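Local coordinates for ribokinase (Giardia lamblia, PDB 6WHJ), which probably catalyses the ATP- and magnesium-dependent phosphorylation of D-ribose at O-5, yielding D-ribose 5-phosphate, at residues A315-T320 and S327-Q332; G53-D58 and F280-M285; K44-A49 and A79-L84; P196-A201 and G241-R246; M285-E290 and I304-R309. All blocks are in the same frame, centred on the assembly; numbering follows the deposited sequence.

Interaction 1 (A315-T320 and S327-Q332)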
# COMPACT_ATOMS: atom_id res chain seq x y z
N ALA B 315 -7.68 26.66 3.30
CA ALA B 315 -8.02 25.29 3.64
C ALA B 315 -9.50 25.01 3.41
O ALA B 315 -9.87 23.91 2.95
CB ALA B 315 -7.64 24.99 5.09
N GLY B 316 -10.36 25.99 3.68
CA GLY B 316 -11.78 25.80 3.44
C GLY B 316 -12.10 25.63 1.97
O GLY B 316 -13.07 24.95 1.62
N ILE B 317 -11.32 26.25 1.09
CA ILE B 317 -11.51 26.01 -0.34
C ILE B 317 -11.01 24.62 -0.71
O ILE B 317 -11.67 23.90 -1.47
CB ILE B 317 -10.84 27.12 -1.17
CG1 ILE B 317 -11.53 28.47 -0.90
CG2 ILE B 317 -10.89 26.78 -2.66
CD1 ILE B 317 -10.79 29.68 -1.47
N SER B 318 -9.86 24.21 -0.17
CA SER B 318 -9.26 22.93 -0.53
C SER B 318 -10.16 21.75 -0.18
O SER B 318 -10.17 20.74 -0.89
CB SER B 318 -7.90 22.77 0.15
OG SER B 318 -8.03 22.67 1.55
N VAL B 319 -10.93 21.84 0.92
CA VAL B 319 -11.81 20.74 1.29
C VAL B 319 -13.01 20.61 0.37
O VAL B 319 -13.71 19.59 0.43
CB VAL B 319 -12.30 20.83 2.75
CG1 VAL B 319 -11.15 20.57 3.72
CG2 VAL B 319 -12.95 22.17 3.02
N THR B 320 -13.28 21.61 -0.48
CA THR B 320 -14.33 21.49 -1.48
C THR B 320 -13.85 20.84 -2.77
O THR B 320 -14.62 20.71 -3.72
CB THR B 320 -14.95 22.87 -1.80
OG1 THR B 320 -14.01 23.70 -2.49
CG2 THR B 320 -15.39 23.55 -0.51
N SER B 327 -5.93 20.23 -4.88
CA SER B 327 -7.02 21.03 -4.34
C SER B 327 -6.54 22.30 -3.65
O SER B 327 -7.36 23.07 -3.16
CB SER B 327 -7.83 20.18 -3.35
OG SER B 327 -6.98 19.38 -2.55
N VAL B 328 -5.23 22.52 -3.59
CA VAL B 328 -4.77 23.81 -3.07
C VAL B 328 -5.16 24.90 -4.07
O VAL B 328 -4.89 24.74 -5.27
CB VAL B 328 -3.27 23.78 -2.81
CG1 VAL B 328 -2.76 25.13 -2.34
CG2 VAL B 328 -2.96 22.73 -1.76
N PRO B 329 -5.83 25.96 -3.66
CA PRO B 329 -6.32 26.95 -4.62
C PRO B 329 -5.23 27.93 -5.05
O PRO B 329 -4.19 28.08 -4.42
CB PRO B 329 -7.44 27.67 -3.85
CG PRO B 329 -7.06 27.52 -2.41
CD PRO B 329 -6.28 26.24 -2.28
N ARG B 330 -5.52 28.64 -6.14
CA ARG B 330 -4.68 29.74 -6.59
C ARG B 330 -4.90 30.96 -5.70
O ARG B 330 -5.97 31.13 -5.11
CB ARG B 330 -4.96 30.08 -8.06
N ARG B 331 -3.88 31.82 -5.61
CA ARG B 331 -3.95 32.99 -4.74
C ARG B 331 -5.17 33.87 -5.03
O ARG B 331 -5.82 34.37 -4.10
CB ARG B 331 -2.67 33.81 -4.86
CG ARG B 331 -2.66 35.06 -3.99
CD ARG B 331 -2.95 34.73 -2.55
NE ARG B 331 -2.84 35.91 -1.69
CZ ARG B 331 -1.73 36.23 -1.03
NH1 ARG B 331 -1.69 37.31 -0.27
NH2 ARG B 331 -0.66 35.46 -1.12
N GLN B 332 -5.48 34.11 -6.31
CA GLN B 332 -6.64 34.95 -6.61
C GLN B 332 -7.91 34.34 -6.05
O GLN B 332 -8.79 35.05 -5.55
CB GLN B 332 -6.76 35.19 -8.11
CG GLN B 332 -7.54 36.45 -8.48
CD GLN B 332 -7.01 37.71 -7.80
OE1 GLN B 332 -7.79 38.59 -7.41
NE2 GLN B 332 -5.69 37.81 -7.65

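Interaction 2 (G53-D58 and F280-M285)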
# COMPACT_ATOMS: atom_id res chain seq x y z
N GLY B 53 3.94 27.41 -3.01
CA GLY B 53 4.08 27.86 -4.38
C GLY B 53 2.77 28.25 -5.04
O GLY B 53 2.73 29.19 -5.83
N LYS B 54 1.68 27.56 -4.71
CA LYS B 54 0.40 27.86 -5.36
C LYS B 54 -0.31 29.06 -4.74
O LYS B 54 -1.04 29.76 -5.43
CB LYS B 54 -0.53 26.65 -5.32
CG LYS B 54 -0.07 25.48 -6.17
CD LYS B 54 -1.22 24.49 -6.31
CE LYS B 54 -0.91 23.38 -7.29
NZ LYS B 54 -1.83 22.24 -7.02
N VAL B 55 -0.11 29.30 -3.44
CA VAL B 55 -0.78 30.41 -2.78
C VAL B 55 0.07 31.67 -2.85
O VAL B 55 -0.46 32.78 -2.70
CB VAL B 55 -1.13 30.00 -1.34
CG1 VAL B 55 -1.72 31.14 -0.56
CG2 VAL B 55 -2.12 28.82 -1.34
N LEU B 56 1.36 31.53 -3.12
CA LEU B 56 2.24 32.67 -3.29
C LEU B 56 1.89 33.43 -4.56
O LEU B 56 1.46 32.84 -5.56
CB LEU B 56 3.69 32.20 -3.36
CG LEU B 56 4.43 32.07 -2.03
CD1 LEU B 56 5.79 31.48 -2.31
CD2 LEU B 56 4.53 33.42 -1.34
N ARG B 57 2.08 34.74 -4.51
CA ARG B 57 1.96 35.56 -5.72
C ARG B 57 3.01 35.15 -6.75
O ARG B 57 2.68 34.82 -7.90
CB ARG B 57 2.10 37.04 -5.35
N ASP B 58 4.28 35.15 -6.35
CA ASP B 58 5.39 34.65 -7.15
C ASP B 58 5.91 33.38 -6.50
O ASP B 58 6.41 33.43 -5.36
CB ASP B 58 6.50 35.70 -7.28
CG ASP B 58 7.85 35.11 -7.70
OD1 ASP B 58 7.87 34.14 -8.50
OD2 ASP B 58 8.89 35.65 -7.27
N PHE B 280 -0.65 29.47 5.78
CA PHE B 280 -0.27 30.20 6.98
C PHE B 280 1.13 30.78 6.83
O PHE B 280 1.37 31.95 7.18
CB PHE B 280 -0.34 29.27 8.19
CG PHE B 280 0.10 29.90 9.47
CD1 PHE B 280 -0.65 30.89 10.07
CD2 PHE B 280 1.32 29.54 10.04
CE1 PHE B 280 -0.23 31.49 11.26
CE2 PHE B 280 1.76 30.13 11.23
CZ PHE B 280 0.98 31.11 11.84
N CYS B 281 2.06 30.00 6.29
CA CYS B 281 3.42 30.49 6.11
C CYS B 281 3.49 31.58 5.04
O CYS B 281 4.23 32.56 5.20
CB CYS B 281 4.36 29.34 5.77
SG CYS B 281 4.66 28.24 7.16
N VAL B 282 2.74 31.42 3.95
CA VAL B 282 2.75 32.45 2.91
C VAL B 282 2.30 33.78 3.48
O VAL B 282 3.00 34.80 3.34
CB VAL B 282 1.87 32.02 1.71
CG1 VAL B 282 1.56 33.21 0.82
CG2 VAL B 282 2.58 30.94 0.92
N ARG B 283 1.14 33.80 4.15
CA ARG B 283 0.62 35.05 4.72
C ARG B 283 1.49 35.56 5.86
O ARG B 283 1.63 36.77 6.03
CB ARG B 283 -0.80 34.85 5.22
CG ARG B 283 -1.57 36.14 5.42
CD ARG B 283 -1.66 36.94 4.15
NE ARG B 283 -2.24 38.26 4.40
CZ ARG B 283 -1.69 39.41 4.05
NH1 ARG B 283 -0.52 39.44 3.41
NH2 ARG B 283 -2.31 40.55 4.34
N LEU B 284 2.07 34.66 6.66
CA LEU B 284 2.97 35.07 7.72
C LEU B 284 4.17 35.79 7.13
O LEU B 284 4.55 36.88 7.59
CB LEU B 284 3.40 33.86 8.53
CG LEU B 284 4.00 34.08 9.91
CD1 LEU B 284 3.10 34.98 10.73
CD2 LEU B 284 4.16 32.73 10.60
N MET B 285 4.77 35.21 6.09
CA MET B 285 5.92 35.82 5.44
C MET B 285 5.57 37.16 4.82
O MET B 285 6.39 38.08 4.82
CB MET B 285 6.48 34.86 4.38
CG MET B 285 7.72 35.36 3.65
SD MET B 285 7.29 36.29 2.16
CE MET B 285 6.37 35.04 1.27

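Interaction 3 (K44-A49 and A79-L84)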
# COMPACT_ATOMS: atom_id res chain seq x y z
N LYS B 44 4.69 15.20 3.63
CA LYS B 44 4.25 16.43 4.27
C LYS B 44 5.18 17.58 3.93
O LYS B 44 4.74 18.73 3.82
CB LYS B 44 4.14 16.21 5.78
CG LYS B 44 2.79 15.69 6.17
CD LYS B 44 2.76 15.19 7.60
CE LYS B 44 1.41 14.58 7.91
NZ LYS B 44 0.37 15.44 7.28
N GLY B 45 6.48 17.31 3.78
CA GLY B 45 7.38 18.37 3.39
C GLY B 45 7.05 18.92 2.02
O GLY B 45 6.88 20.13 1.84
N SER B 46 6.87 18.03 1.04
CA SER B 46 6.63 18.48 -0.32
C SER B 46 5.23 19.06 -0.49
O SER B 46 5.04 20.01 -1.27
CB SER B 46 6.86 17.34 -1.30
OG SER B 46 6.61 17.77 -2.62
N ASN B 47 4.23 18.50 0.20
CA ASN B 47 2.88 19.05 0.10
C ASN B 47 2.83 20.48 0.59
O ASN B 47 2.17 21.33 -0.01
CB ASN B 47 1.90 18.19 0.88
CG ASN B 47 1.55 16.92 0.18
OD1 ASN B 47 1.77 16.78 -1.03
ND2 ASN B 47 1.02 15.97 0.92
N GLN B 48 3.52 20.77 1.69
CA GLN B 48 3.50 22.12 2.24
C GLN B 48 4.30 23.08 1.37
O GLN B 48 3.95 24.26 1.29
CB GLN B 48 4.04 22.11 3.66
CG GLN B 48 3.06 21.60 4.66
CD GLN B 48 3.71 21.40 5.99
OE1 GLN B 48 4.74 22.00 6.27
NE2 GLN B 48 3.09 20.58 6.84
N ALA B 49 5.35 22.60 0.70
CA ALA B 49 6.08 23.45 -0.23
C ALA B 49 5.25 23.74 -1.48
O ALA B 49 5.32 24.84 -2.04
CB ALA B 49 7.41 22.81 -0.61
N ALA B 79 10.93 17.02 -12.02
CA ALA B 79 10.28 17.61 -13.18
C ALA B 79 9.00 18.33 -12.77
O ALA B 79 8.68 19.41 -13.28
CB ALA B 79 9.99 16.54 -14.22
N HIS B 80 8.26 17.75 -11.81
CA HIS B 80 7.00 18.35 -11.37
C HIS B 80 7.24 19.73 -10.77
O HIS B 80 6.47 20.66 -11.02
CB HIS B 80 6.32 17.43 -10.36
CG HIS B 80 4.97 17.91 -9.90
ND1 HIS B 80 3.97 18.26 -10.79
CD2 HIS B 80 4.46 18.10 -8.66
CE1 HIS B 80 2.90 18.64 -10.11
NE2 HIS B 80 3.18 18.55 -8.82
N TYR B 81 8.31 19.87 -9.98
CA TYR B 81 8.61 21.17 -9.39
C TYR B 81 8.95 22.19 -10.46
O TYR B 81 8.58 23.36 -10.34
CB TYR B 81 9.74 21.03 -8.37
CG TYR B 81 9.24 20.79 -6.97
CD1 TYR B 81 8.76 19.55 -6.59
CD2 TYR B 81 9.24 21.81 -6.02
CE1 TYR B 81 8.29 19.32 -5.31
CE2 TYR B 81 8.77 21.59 -4.72
CZ TYR B 81 8.30 20.34 -4.38
OH TYR B 81 7.83 20.10 -3.11
N ARG B 82 9.62 21.76 -11.53
CA ARG B 82 9.93 22.68 -12.62
C ARG B 82 8.66 23.23 -13.25
O ARG B 82 8.52 24.45 -13.42
CB ARG B 82 10.80 21.99 -13.68
CG ARG B 82 12.26 21.82 -13.28
CD ARG B 82 13.13 21.32 -14.45
NE ARG B 82 12.98 19.89 -14.72
CZ ARG B 82 13.73 18.95 -14.16
NH1 ARG B 82 14.68 19.28 -13.29
NH2 ARG B 82 13.54 17.66 -14.46
N GLU B 83 7.70 22.36 -13.57
CA GLU B 83 6.45 22.85 -14.17
C GLU B 83 5.71 23.78 -13.22
O GLU B 83 4.98 24.68 -13.68
CB GLU B 83 5.57 21.67 -14.58
N LEU B 84 5.89 23.63 -11.90
CA LEU B 84 5.24 24.52 -10.94
C LEU B 84 6.03 25.81 -10.74
O LEU B 84 5.47 26.79 -10.24
CB LEU B 84 5.07 23.83 -9.59
CG LEU B 84 4.04 22.71 -9.46
CD1 LEU B 84 4.07 22.11 -8.06
CD2 LEU B 84 2.66 23.20 -9.80

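Interaction 4 (P196-A201 and G241-R246)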
# COMPACT_ATOMS: atom_id res chain seq x y z
N PRO B 196 0.66 22.03 16.35
CA PRO B 196 0.09 20.69 16.52
C PRO B 196 -1.41 20.71 16.27
O PRO B 196 -2.08 21.74 16.38
CB PRO B 196 0.40 20.39 17.99
CG PRO B 196 0.23 21.70 18.64
CD PRO B 196 0.76 22.72 17.65
N ASN B 197 -1.94 19.53 15.94
CA ASN B 197 -3.38 19.39 16.05
C ASN B 197 -3.69 18.87 17.45
O ASN B 197 -2.79 18.72 18.28
CB ASN B 197 -3.91 18.52 14.90
CG ASN B 197 -3.47 17.07 14.97
OD1 ASN B 197 -3.01 16.57 16.01
ND2 ASN B 197 -3.54 16.40 13.83
N GLU B 198 -4.96 18.60 17.75
CA GLU B 198 -5.32 18.23 19.12
C GLU B 198 -4.58 16.97 19.57
O GLU B 198 -3.94 16.96 20.63
CB GLU B 198 -6.82 18.03 19.27
CG GLU B 198 -7.29 18.36 20.68
CD GLU B 198 -8.77 18.15 20.87
OE1 GLU B 198 -9.21 18.12 22.05
OE2 GLU B 198 -9.50 17.99 19.87
N LEU B 199 -4.64 15.91 18.76
CA LEU B 199 -4.04 14.63 19.13
C LEU B 199 -2.52 14.72 19.18
O LEU B 199 -1.89 14.15 20.08
CB LEU B 199 -4.48 13.55 18.15
CG LEU B 199 -3.88 12.16 18.37
CD1 LEU B 199 -4.60 11.41 19.49
CD2 LEU B 199 -3.91 11.36 17.07
N GLU B 200 -1.91 15.43 18.22
CA GLU B 200 -0.46 15.57 18.24
C GLU B 200 0.01 16.32 19.48
O GLU B 200 1.05 15.98 20.06
CB GLU B 200 0.04 16.26 16.97
CG GLU B 200 0.10 15.34 15.77
CD GLU B 200 -0.14 16.05 14.46
OE1 GLU B 200 -0.38 15.35 13.46
OE2 GLU B 200 -0.07 17.30 14.43
N ALA B 201 -0.74 17.35 19.89
CA ALA B 201 -0.39 18.07 21.11
C ALA B 201 -0.55 17.18 22.33
O ALA B 201 0.23 17.26 23.28
CB ALA B 201 -1.25 19.32 21.25
N GLY B 241 -9.24 21.03 13.40
CA GLY B 241 -10.09 20.44 12.37
C GLY B 241 -11.31 21.29 12.12
O GLY B 241 -11.21 22.51 11.92
N SER B 242 -12.49 20.67 12.18
CA SER B 242 -13.73 21.38 11.90
C SER B 242 -14.01 22.48 12.92
O SER B 242 -14.82 23.37 12.65
CB SER B 242 -14.88 20.38 11.82
OG SER B 242 -14.98 19.62 13.01
N ARG B 243 -13.36 22.44 14.10
CA ARG B 243 -13.52 23.51 15.07
C ARG B 243 -12.65 24.72 14.77
O ARG B 243 -12.77 25.72 15.49
CB ARG B 243 -13.21 23.02 16.49
CG ARG B 243 -14.22 22.05 17.06
CD ARG B 243 -13.98 21.91 18.55
NE ARG B 243 -12.80 21.09 18.79
CZ ARG B 243 -12.01 21.21 19.85
NH1 ARG B 243 -10.96 20.41 19.98
NH2 ARG B 243 -12.26 22.13 20.77
N GLY B 244 -11.80 24.66 13.76
CA GLY B 244 -10.95 25.78 13.38
C GLY B 244 -9.57 25.70 13.98
O GLY B 244 -8.99 24.62 14.04
N SER B 245 -9.03 26.81 14.48
CA SER B 245 -7.71 26.79 15.09
C SER B 245 -7.69 27.70 16.31
O SER B 245 -8.65 28.42 16.60
CB SER B 245 -6.61 27.18 14.09
OG SER B 245 -7.03 28.24 13.25
N ARG B 246 -6.58 27.63 17.04
CA ARG B 246 -6.45 28.35 18.30
C ARG B 246 -5.00 28.76 18.46
O ARG B 246 -4.12 27.90 18.48
CB ARG B 246 -6.89 27.47 19.47
CG ARG B 246 -8.22 27.85 20.04
CD ARG B 246 -8.07 29.06 20.93
NE ARG B 246 -7.29 28.75 22.12
CZ ARG B 246 -7.81 28.54 23.32
NH1 ARG B 246 -9.12 28.59 23.50
NH2 ARG B 246 -7.01 28.28 24.36

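Interaction 5 (M285-E290 and I304-R309)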
# COMPACT_ATOMS: atom_id res chain seq x y z
N MET B 285 4.77 35.21 6.09
CA MET B 285 5.92 35.82 5.44
C MET B 285 5.57 37.16 4.82
O MET B 285 6.39 38.08 4.82
CB MET B 285 6.48 34.86 4.38
CG MET B 285 7.72 35.36 3.65
SD MET B 285 7.29 36.29 2.16
CE MET B 285 6.37 35.04 1.27
N GLU B 286 4.34 37.30 4.30
CA GLU B 286 3.96 38.55 3.66
C GLU B 286 3.73 39.65 4.69
O GLU B 286 4.11 40.80 4.47
CB GLU B 286 2.71 38.35 2.81
CG GLU B 286 2.97 37.63 1.51
CD GLU B 286 1.69 37.24 0.77
OE1 GLU B 286 0.59 37.53 1.30
OE2 GLU B 286 1.80 36.68 -0.34
N LEU B 287 3.12 39.30 5.83
CA LEU B 287 2.88 40.30 6.86
C LEU B 287 4.18 40.83 7.46
O LEU B 287 4.22 41.96 7.96
CB LEU B 287 1.98 39.72 7.95
CG LEU B 287 0.54 39.40 7.53
CD1 LEU B 287 -0.19 38.62 8.60
CD2 LEU B 287 -0.24 40.67 7.15
N ALA B 288 5.24 40.02 7.42
CA ALA B 288 6.55 40.45 7.89
C ALA B 288 7.21 41.46 6.97
O ALA B 288 8.17 42.12 7.38
CB ALA B 288 7.46 39.24 8.08
N GLU B 289 6.71 41.62 5.74
CA GLU B 289 7.23 42.62 4.81
C GLU B 289 6.38 43.87 4.74
O GLU B 289 6.92 44.96 4.48
CB GLU B 289 7.28 42.06 3.39
CG GLU B 289 8.38 41.13 3.05
CD GLU B 289 8.22 40.62 1.64
OE1 GLU B 289 7.08 40.70 1.12
OE2 GLU B 289 9.21 40.20 1.03
N GLU B 290 5.08 43.73 4.96
CA GLU B 290 4.10 44.80 4.80
C GLU B 290 3.93 45.60 6.07
O GLU B 290 2.84 46.15 6.30
CB GLU B 290 2.77 44.21 4.36
CG GLU B 290 2.84 43.41 3.08
CD GLU B 290 1.59 42.60 2.83
OE1 GLU B 290 0.65 42.67 3.67
OE2 GLU B 290 1.55 41.87 1.81
N ILE B 304 -0.23 36.98 13.91
CA ILE B 304 -0.37 35.53 13.79
C ILE B 304 -1.81 35.17 13.48
O ILE B 304 -2.08 34.26 12.69
CB ILE B 304 0.12 34.84 15.08
CG1 ILE B 304 1.52 35.35 15.45
CG2 ILE B 304 0.07 33.32 14.95
CD1 ILE B 304 2.58 35.07 14.40
N ALA B 305 -2.76 35.89 14.09
CA ALA B 305 -4.17 35.61 13.84
C ALA B 305 -4.55 35.93 12.40
O ALA B 305 -5.29 35.16 11.77
CB ALA B 305 -5.04 36.39 14.82
N GLU B 306 -4.04 37.03 11.85
CA GLU B 306 -4.39 37.37 10.47
C GLU B 306 -3.85 36.33 9.49
O GLU B 306 -4.52 35.98 8.52
CB GLU B 306 -3.90 38.77 10.11
CG GLU B 306 -4.32 39.18 8.70
CD GLU B 306 -3.86 40.56 8.28
OE1 GLU B 306 -3.80 40.81 7.06
OE2 GLU B 306 -3.57 41.39 9.17
N ALA B 307 -2.64 35.82 9.74
CA ALA B 307 -2.10 34.77 8.89
C ALA B 307 -2.97 33.52 8.95
O ALA B 307 -3.19 32.85 7.93
CB ALA B 307 -0.66 34.46 9.29
N ALA B 308 -3.50 33.19 10.13
CA ALA B 308 -4.33 32.00 10.27
C ALA B 308 -5.72 32.18 9.65
O ALA B 308 -6.28 31.21 9.13
CB ALA B 308 -4.45 31.62 11.75
N ARG B 309 -6.28 33.40 9.68
CA ARG B 309 -7.53 33.64 8.96
C ARG B 309 -7.36 33.37 7.48
O ARG B 309 -8.23 32.75 6.84
CB ARG B 309 -8.02 35.08 9.17
CG ARG B 309 -8.65 35.36 10.52
CD ARG B 309 -9.26 36.77 10.56
NE ARG B 309 -8.29 37.83 10.86
CZ ARG B 309 -7.95 38.20 12.09
NH1 ARG B 309 -8.49 37.60 13.14
NH2 ARG B 309 -7.06 39.17 12.27

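Interaction 1 (A315-T320 and S327-Q332)
Ile317 turns its CG1 branch back beside the backbone N (chi1 -64°), which places the methyl CG2 trans to that nitrogen and against the CB-CG edge of Pro329. There CG2 lies 3.8 Å from Pro329 CB and about as far from CG, so the branch methyl, not the longer CG1 arm, makes this apolar contact. One residue on, the two segments meet chiefly through backbone atoms. Ser318 CA comes within 3.2 Å of Ser327 O in a CA-H...O contact whose angle at hydrogen is 138°, and in return Ser327 CB approaches Ser318 O at 3.4 Å. The hydroxyl of Ser318 takes no part in this crossing. With chi1 at 66° it sits between its own backbone N and carbonyl carbon and folds back along the helix, where OG gives a 2.6 Å hydrogen bond to Ala315 O. That carbonyl also accepts from Val319 N, so two donors grip it. Beyond the pair, Pro329 also packs on Val334 of helix 331-341, while Val328 faces helix 44-55. Ser318 and Ser327, with the nearby Arg321 and Gly323, belong to a predicted potassium site, and the close approach of the helix end to the returning chain is consistent with the monovalent-cation loop of ribokinases in the PfkB family.

Interaction 2 (G53-D58 and F280-M285)
This is a buried, wholly apolar contact in which the end of helix 44-55, together with the first residue beyond it, packs against the C-terminal half of helix 272-287. Its central side chain is Val282. Leu56 engages both methyls of this valine: Val282 CG2 rests 3.7 Å from Leu56 CG, and Val282 CG1 is equally near Leu56 CD2. Val55 shares the CG1 methyl, its own CG1 lying 4.1 Å from Val282 CG1, and both side chains slant across the valine. Leu56 has already left helical backbone angles, yet its CG lies trans to the carbonyl carbon (chi1 -88°), and this turns the isobutyl group toward helix 272-287. The CD2 methyl then also meets the end of Met285, with Leu56 CD2 3.6 Å from Met285 CE. Met285 starts out with CG trans to its backbone N and bends at both following torsions, so the thioether curls round and its terminal methyl, rather than the sulfur, does the touching; the two side chains cross nearly at a right angle. Ile9 of strand 9-12 packs on both Val282 and Met285, and Leu140 of strand 140-143 also touches Met285. Two helices lying side by side over parallel strands of the large sheet are characteristic of the Rossmann-like alpha/beta core of the PfkB carbohydrate kinases.

Interaction 3 (K44-A49 and A79-L84)
The hydroxyl of Ser46 and the phenol oxygen of Tyr81 are joined by a hydrogen bond of 2.7 Å between OG and OH, which links the segments 44-49 and 79-84. Ser46 reaches it with OG trans to the backbone N (chi1 179°), which swings the hydroxyl off the helix and brings it to the edge of the tyrosine ring, in the ring plane. It approaches on the CE1 side, Ser46 OG being 3.5 Å from Tyr81 CE1. Tyr81 spans the gap lengthwise, because the backbones of the two segments stay apart: their closest alpha carbons, those of Ser46 and Tyr81, are 9.7 Å from each other. One turn further along helix 44-55, the methyl of Ala49 meets the same phenol oxygen, with Ala49 CB 3.7 Å from Tyr81 OH. Phe64 of strand 62-69 lies against the tyrosine ring with the planes about 15° apart, and it also touches Ser46 and Ala49. Ser46 belongs to a predicted ribose-binding segment, but its OG is turned to Tyr81. Either hydroxyl could be the donor; each buried hydroxyl gives the other a polar partner, and the link needs no formal charge.

Interaction 4 (P196-A201 and G241-R246)
Glu198 and Arg243 meet in a salt bridge through one oxygen and one nitrogen, Glu198 OE2 lying 2.8 Å from Arg243 NH1. The carboxylate comes to the edge of the guanidinium, near its plane, but the two flat groups are turned 54° against each other, and the N-H points poorly at the acceptor (117°). The hydrogen bond is accordingly weak, and electrostatic attraction probably contributes much of the contact. The second oxygen, Glu198 OE1, is taken by the backbone N of Cys214, which gives the carboxylate a partner on each oxygen and helps to fix its rotation. Glu198 reaches toward Arg243 with its chain extended beyond CG, whereas Arg243 bends at chi3 and brings the edge of its guanidinium, at NH1, to the carboxylate. Just before, Asn197 caps the helix that Glu198 begins: Asn197 OD1 accepts from Glu200 N at 2.7 Å, and Asn197 N donates to Glu200 OE2 at 3.3 Å, a capping box. Asn197 and the residues 241-244 belong to a predicted ATP site. The salt bridge thus ties the start of helix 198-205 to the turn between strands 235-239 and 245-249, at the surface, with Ile213 of a nearby loop packed against Arg243.

Interaction 5 (M285-E290 and I304-R309)
The carboxylate of Glu306 carries a methyl of Leu287 over one of its faces: Leu287 CD2 stands 3.6 Å from Glu306 OE1 and 3.8 Å from CD, with OE2 only slightly farther away. The other flat group, the guanidinium of Arg309, folds back on its own helix, where Ala305 O lies about 4.0 Å above its centre and Glu306 N sits nearer the rim of the same group. The contact itself rests on Leu287, which splits its two methyls. While CD2 covers the acid, CD1 dips toward the helix backbone and comes within 3.9 Å of Ala307 N and 4.2 Å of Ala307 CB. Leu287 is aimed this way because its CG is trans to the carbonyl carbon (chi1 -67°). Glu306 runs out fully extended, its CG trans to the backbone N, so that the aliphatic part of the chain flanks CD1 before the charged end passes under CD2. That end is not held by the leucine: OE1 forms a salt bridge with Arg283, one turn earlier on the helix of Leu287. The arginine probably also eases the approach of two like charges, since Glu290 OE1 and Glu306 OE1 are 5.9 Å apart. The contact joins the end of helix 272-287 to helix 301-318, whose residues Ala305 and Ala308 lean on strands 255-258 and 245-249.

In the fold
Interactions 1, 2 and 5 are connected through helices 44-55, 272-287, 301-318 and 331-341. Arg331 of interaction 1 stitches the set together: its NH1 makes a 2.8 Å salt bridge to Glu286 OE1 in interaction 5, and its NH2 probably hydrogen-bonds Val55 O in interaction 2 (3.1 Å). Interactions 2 and 5 share Met285, their centres about 10 Å apart. Interaction 3 lies at the other end of helix 44-55, about 14 Å from interaction 2 between centres, and carries residues of the predicted ribose site. Interaction 4, with predicted ATP-site residues, has its centre about 25 Å from that of interaction 3, on the opposite side of the chain's centre. Interaction 1 contributes to the predicted potassium site.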